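Long-range contact in putative thiosugar synthase (Amycolatopsis orientalis, PDB 4N6F), which probably acts as a sulphur-inserting thiosugar synthase of the thiazole synthase (ThiG) family, binding a hexose phosphate in its barrel: residues T53-D58 against D102-E107. Numbering follows the deposited sequence.
Sequences TTVDPD and DSLGIE. With CA (calcium ion), chain C.
In this TIM barrel of the ThiG family, the loop that leaves strand 50-52 is packed against the C-terminal end of helix 90-104, a surface contact that shows how apolar tips can join two such elements beside a metal site. Ser-103 comes first: its hydroxyl is hydrogen-bonded back to Ile-99 O within the helix, while its carbonyl O lies 4.3 Å from CG of Pro-57. Leu-104 makes the largest contribution to the contact. With CG anti to its own carbonyl carbon (chi1 -63°), its isobutyl fork reaches the loop, CD1 pressing on CG1 of Val-55 at a tight 3.3 Å and CD2 resting 3.9 Å from CD of Pro-57. An alanine here would probably loosen the loop's packing on the helix end, since both methyls that meet Val-55 and Pro-57 would be lost. Gly-105 then leaves the helix with positive phi, and Ile-106 sends CD1 to within 4.1 Å of Thr-53 CG2. Thr-53 OG1, anti to its backbone N, accepts from Val-55 N in an ST turn. Beyond the apolar row, calcium is held by both carboxylate oxygens of Asp-56, two waters and Asp-58 OD1, the last at 2.3 Å from the ion.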
ATOM      1  N   THR A  53     -15.216 -18.877 -12.766  1.00 32.61           N
ATOM      2  CA  THR A  53     -15.904 -19.239 -13.956  1.00 34.23           C
ATOM      3  C   THR A  53     -17.373 -19.548 -13.830  1.00 35.80           C
ATOM      4  O   THR A  53     -17.822 -20.123 -12.886  1.00 34.43           O
ATOM      5  CB  THR A  53     -15.190 -20.369 -14.673  1.00 20.00           C
ATOM      6  OG1 THR A  53     -15.708 -20.477 -15.989  1.00 20.00           O
ATOM      7  CG2 THR A  53     -15.384 -21.643 -13.972  1.00 20.00           C
ATOM      8  N   THR A  54     -18.096 -19.115 -14.842  1.00 38.97           N
ATOM      9  CA  THR A  54     -19.504 -19.375 -15.043  1.00 41.89           C
ATOM     10  C   THR A  54     -19.752 -20.299 -16.240  1.00 43.31           C
ATOM     11  O   THR A  54     -20.814 -20.339 -16.780  1.00 42.26           O
ATOM     12  CB  THR A  54     -20.298 -18.066 -15.212  1.00 43.68           C
ATOM     13  OG1 THR A  54     -19.724 -17.295 -16.251  1.00 42.97           O
ATOM     14  CG2 THR A  54     -20.223 -17.247 -13.972  1.00 45.46           C
ATOM     15  N   VAL A  55     -18.753 -21.023 -16.667  1.00 42.78           N
ATOM     16  CA  VAL A  55     -18.836 -21.698 -17.947  1.00 43.90           C
ATOM     17  C   VAL A  55     -19.931 -22.745 -17.857  1.00 42.30           C
ATOM     18  O   VAL A  55     -20.053 -23.467 -16.863  1.00 38.35           O
ATOM     19  CB  VAL A  55     -17.510 -22.341 -18.409  1.00 45.96           C
ATOM     20  CG1 VAL A  55     -17.093 -23.491 -17.505  1.00 47.93           C
ATOM     21  CG2 VAL A  55     -17.645 -22.840 -19.842  1.00 47.96           C
ATOM     22  N   ASP A  56     -20.748 -22.778 -18.900  1.00 40.24           N
ATOM     23  CA  ASP A  56     -21.857 -23.689 -18.987  1.00 40.11           C
ATOM     24  C   ASP A  56     -21.724 -24.344 -20.363  1.00 42.55           C
ATOM     25  O   ASP A  56     -21.930 -23.674 -21.384  1.00 41.43           O
ATOM     26  CB  ASP A  56     -23.154 -22.897 -18.839  1.00 40.33           C
ATOM     27  CG  ASP A  56     -24.380 -23.765 -18.946  1.00 38.21           C
ATOM     28  OD1 ASP A  56     -24.243 -24.914 -19.396  1.00 36.03           O
ATOM     29  OD2 ASP A  56     -25.479 -23.306 -18.580  1.00 38.66           O
ATOM     30  N   PRO A  57     -21.346 -25.638 -20.397  1.00 43.33           N
ATOM     31  CA  PRO A  57     -20.857 -26.266 -21.636  1.00 44.33           C
ATOM     32  C   PRO A  57     -21.892 -26.471 -22.745  1.00 45.89           C
ATOM     33  O   PRO A  57     -21.503 -26.691 -23.893  1.00 48.61           O
ATOM     34  CB  PRO A  57     -20.293 -27.614 -21.156  1.00 45.28           C
ATOM     35  CG  PRO A  57     -21.014 -27.907 -19.882  1.00 44.19           C
ATOM     36  CD  PRO A  57     -21.369 -26.584 -19.263  1.00 43.94           C
ATOM     37  N   ASP A  58     -23.183 -26.393 -22.423  1.00 45.74           N
ATOM     38  CA  ASP A  58     -24.230 -26.415 -23.452  1.00 46.65           C
ATOM     39  C   ASP A  58     -24.954 -25.071 -23.564  1.00 45.67           C
ATOM     40  O   ASP A  58     -26.041 -24.993 -24.135  1.00 48.24           O
ATOM     41  CB  ASP A  58     -25.221 -27.576 -23.223  1.00 47.99           C
ATOM     42  CG  ASP A  58     -26.101 -27.386 -21.996  1.00 49.90           C
ATOM     43  OD1 ASP A  58     -25.880 -26.437 -21.208  1.00 49.24           O
ATOM     44  OD2 ASP A  58     -27.030 -28.201 -21.821  1.00 50.99           O
ATOM     45  N   ASP A 102     -21.572 -31.360 -11.116  1.00 56.52           N
ATOM     46  CA  ASP A 102     -22.022 -32.431 -12.016  1.00 59.81           C
ATOM     47  C   ASP A 102     -21.702 -32.136 -13.485  1.00 59.59           C
ATOM     48  O   ASP A 102     -21.262 -33.021 -14.209  1.00 60.89           O
ATOM     49  CB  ASP A 102     -23.528 -32.676 -11.846  1.00 61.58           C
ATOM     50  CG  ASP A 102     -23.900 -33.110 -10.433  1.00 64.29           C
ATOM     51  OD1 ASP A 102     -23.044 -33.690  -9.728  1.00 66.68           O
ATOM     52  OD2 ASP A 102     -25.055 -32.868 -10.024  1.00 65.23           O
ATOM     53  N   SER A 103     -21.910 -30.894 -13.912  1.00 59.58           N
ATOM     54  CA  SER A 103     -21.690 -30.508 -15.308  1.00 58.66           C
ATOM     55  C   SER A 103     -20.212 -30.303 -15.657  1.00 57.42           C
ATOM     56  O   SER A 103     -19.784 -30.658 -16.753  1.00 54.16           O
ATOM     57  CB  SER A 103     -22.490 -29.242 -15.653  1.00 60.88           C
ATOM     58  OG  SER A 103     -21.957 -28.095 -15.010  1.00 62.05           O
ATOM     59  N   LEU A 104     -19.432 -29.737 -14.731  1.00 56.09           N
ATOM     60  CA  LEU A 104     -18.027 -29.408 -15.004  1.00 53.56           C
ATOM     61  C   LEU A 104     -16.993 -30.212 -14.227  1.00 50.72           C
ATOM     62  O   LEU A 104     -15.804 -30.126 -14.534  1.00 46.97           O
ATOM     63  CB  LEU A 104     -17.767 -27.931 -14.711  1.00 55.88           C
ATOM     64  CG  LEU A 104     -18.505 -26.888 -15.538  1.00 57.57           C
ATOM     65  CD1 LEU A 104     -18.044 -25.504 -15.098  1.00 56.47           C
ATOM     66  CD2 LEU A 104     -18.259 -27.104 -17.024  1.00 58.15           C
ATOM     67  N   GLY A 105     -17.416 -30.948 -13.202  1.00 48.24           N
ATOM     68  CA  GLY A 105     -16.462 -31.613 -12.312  1.00 48.29           C
ATOM     69  C   GLY A 105     -15.604 -30.642 -11.507  1.00 45.52           C
ATOM     70  O   GLY A 105     -14.488 -30.973 -11.122  1.00 44.19           O
ATOM     71  N   ILE A 106     -16.123 -29.439 -11.270  1.00 44.06           N
ATOM     72  CA  ILE A 106     -15.450 -28.449 -10.426  1.00 43.24           C
ATOM     73  C   ILE A 106     -16.025 -28.538  -9.015  1.00 39.74           C
ATOM     74  O   ILE A 106     -17.237 -28.430  -8.822  1.00 39.04           O
ATOM     75  CB  ILE A 106     -15.619 -27.026 -10.986  1.00 43.20           C
ATOM     76  CG1 ILE A 106     -14.715 -26.850 -12.210  1.00 43.99           C
ATOM     77  CG2 ILE A 106     -15.271 -25.976  -9.938  1.00 42.73           C
ATOM     78  CD1 ILE A 106     -15.021 -25.613 -13.026  1.00 44.95           C
ATOM     79  N   GLU A 107     -15.145 -28.730  -8.037  1.00 38.69           N
ATOM     80  CA  GLU A 107     -15.545 -28.907  -6.637  1.00 39.58           C
ATOM     81  C   GLU A 107     -15.178 -27.722  -5.735  1.00 35.14           C
ATOM     82  O   GLU A 107     -15.562 -27.698  -4.575  1.00 36.86           O
ATOM     83  CB  GLU A 107     -14.956 -30.216  -6.079  1.00 45.93           C
ATOM     84  CG  GLU A 107     -15.824 -31.444  -6.376  1.00 52.86           C
ATOM     85  CD  GLU A 107     -15.084 -32.773  -6.258  1.00 59.08           C
ATOM     86  OE1 GLU A 107     -13.976 -32.912  -6.830  1.00 64.87           O
ATOM     87  OE2 GLU A 107     -15.623 -33.698  -5.609  1.00 63.07           O
TER
HETATM   88 CA    CA C 301     -26.808 -25.376 -19.358  1.00 40.47          CA
HETATM   89  O   HOH W   1     -28.504 -27.162 -19.646  1.00 37.48           O
HETATM   90  O   HOH W   2     -26.117 -26.700 -17.462  1.00 40.96           O